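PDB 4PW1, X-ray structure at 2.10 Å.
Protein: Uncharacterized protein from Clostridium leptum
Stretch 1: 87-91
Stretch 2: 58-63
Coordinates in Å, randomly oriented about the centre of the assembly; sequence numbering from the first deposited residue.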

# COMPACT_ATOMS: atom_id res chain seq x y z
N ALA B 87 9.27 -20.93 -3.18
CA ALA B 87 8.61 -21.51 -4.34
C ALA B 87 8.35 -22.97 -4.09
O ALA B 87 9.26 -23.70 -3.76
CB ALA B 87 9.46 -21.35 -5.63
N LEU B 88 7.10 -23.40 -4.18
CA LEU B 88 6.76 -24.83 -4.05
C LEU B 88 5.93 -25.27 -5.26
O LEU B 88 5.13 -24.49 -5.78
CB LEU B 88 5.89 -25.06 -2.80
CG LEU B 88 6.51 -24.72 -1.46
CD1 LEU B 88 5.49 -24.98 -0.37
CD2 LEU B 88 7.76 -25.55 -1.18
N THR B 89 6.06 -26.54 -5.64
CA THR B 89 5.25 -27.14 -6.66
C THR B 89 4.48 -28.31 -6.07
O THR B 89 5.07 -29.21 -5.54
CB THR B 89 6.12 -27.58 -7.85
OG1 THR B 89 6.75 -26.43 -8.41
CG2 THR B 89 5.28 -28.21 -8.94
N GLU B 90 3.16 -28.26 -6.11
CA GLU B 90 2.30 -29.38 -5.67
C GLU B 90 2.53 -30.62 -6.55
O GLU B 90 3.06 -30.51 -7.66
CB GLU B 90 0.79 -29.03 -5.80
CG GLU B 90 0.06 -28.61 -4.53
CD GLU B 90 -0.11 -29.72 -3.52
OE1 GLU B 90 0.22 -30.88 -3.82
OE2 GLU B 90 -0.57 -29.42 -2.41
N LYS B 91 2.09 -31.79 -6.07
CA LYS B 91 2.31 -33.03 -6.80
C LYS B 91 1.62 -32.97 -8.18
O LYS B 91 2.07 -33.61 -9.11
CB LYS B 91 1.88 -34.27 -5.97
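Stretch 2 58-63: GGGSWT

Stretch 2 (Gly58 to Thr63) packs on stretch 1 as an irregular segment rather than as a neighbouring strand. Stretch 1 runs as a strand through Ala87, Leu88 and Thr89, with extended phi/psi values such as -127/149 at Leu88, and leaves it at Glu90 and Lys91. In stretch 2, Gly58 still belongs to a helix. Gly59 then breaks from helical geometry at phi/psi 116/6, a positive phi that would jam a CB against the preceding carbonyl oxygen and so calls for glycine. The chain continues through Gly60 (-79/178), Ser61 (-106/4) and Trp62 (-57/142) to Thr63, the N-cap of the next helix. The closest pair of CA atoms across the stretches is Glu90 CA and Gly60 CA, 6.8 Å apart, and no backbone-to-backbone hydrogen bond joins them; with one segment irregular, no crossing angle is assigned. The contact, 279 Å² summed over both sides, is therefore carried largely by side chains, above all by Trp62.

The polar link between the stretches is a single hydrogen bond. Trp62 NE1 donates to Thr89 O over 2.9 Å, with an N-H...O angle of 156°. The carbonyl lies at the edge of the indole, near its plane, where the N-H can reach it; the CB of Thr89 meanwhile points away from stretch 2.

Apolar packing covers one face of the same ring. Leu88 CB points toward stretch 2, and its rotamer (chi1 m, chi2 t) carries CD1 to 3.8 Å from the centroid of the six-membered ring of Trp62, only 9° off the ring normal, the geometry of a CH-pi contact. Leu88 CB also lies 3.7 Å from Trp62 CZ2.

Glu90 accounts for the opposite face by van der Waals proximity. Its CA-to-CB bond points sideways, yet the end of the side chain comes nearer, placing OE2 at 3.9 Å from Trp62 CH2 and 3.0 Å from Gly60 CA. The latter approach depends on a bare glycine: an ideal CB on Gly60 would come within 3.0 Å of Glu90 OE2 and 1.9 Å of Trp62 CZ3, both clashes. Glu90 OE2 is also 3.6 Å from Ser61 N, without a hydrogen bond, and Glu90 OE1 stands 3.9 Å from Ser61 OG. Within stretch 1, OE1 of Glu90 accepts a hydrogen bond from Lys91 N at 3.1 Å and 149°, tying the carboxylate to the backbone of the next residue.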

# COMPACT_ATOMS: atom_id res chain seq x y z
N GLY B 58 -2.06 -23.65 4.52
CA GLY B 58 -2.03 -23.62 3.05
C GLY B 58 -2.80 -24.80 2.47
O GLY B 58 -3.71 -24.65 1.69
N GLY B 59 -2.42 -25.98 2.88
CA GLY B 59 -3.14 -27.17 2.52
C GLY B 59 -2.33 -28.13 1.68
O GLY B 59 -2.87 -29.14 1.28
N GLY B 60 -1.04 -27.91 1.42
CA GLY B 60 -0.37 -28.90 0.55
C GLY B 60 0.02 -30.17 1.29
O GLY B 60 -0.18 -30.28 2.50
N SER B 61 0.58 -31.14 0.58
CA SER B 61 0.94 -32.41 1.20
C SER B 61 2.44 -32.60 1.42
O SER B 61 2.86 -33.68 1.86
CB SER B 61 0.47 -33.54 0.30
OG SER B 61 1.06 -33.35 -0.97
N TRP B 62 3.27 -31.61 1.11
CA TRP B 62 4.72 -31.84 1.20
C TRP B 62 5.11 -32.28 2.61
O TRP B 62 4.61 -31.76 3.61
CB TRP B 62 5.54 -30.58 0.87
CG TRP B 62 5.20 -29.96 -0.44
CD1 TRP B 62 5.74 -30.24 -1.65
CD2 TRP B 62 4.20 -28.95 -0.65
NE1 TRP B 62 5.16 -29.43 -2.61
CE2 TRP B 62 4.22 -28.63 -2.01
CE3 TRP B 62 3.31 -28.27 0.20
CZ2 TRP B 62 3.34 -27.69 -2.57
CZ3 TRP B 62 2.47 -27.32 -0.34
CH2 TRP B 62 2.48 -27.05 -1.72
N THR B 63 6.07 -33.19 2.67
CA THR B 63 6.60 -33.66 3.95
C THR B 63 7.70 -32.72 4.46
O THR B 63 8.20 -31.83 3.73
CB THR B 63 7.24 -35.03 3.79
OG1 THR B 63 8.36 -34.90 2.90
CG2 THR B 63 6.22 -36.05 3.23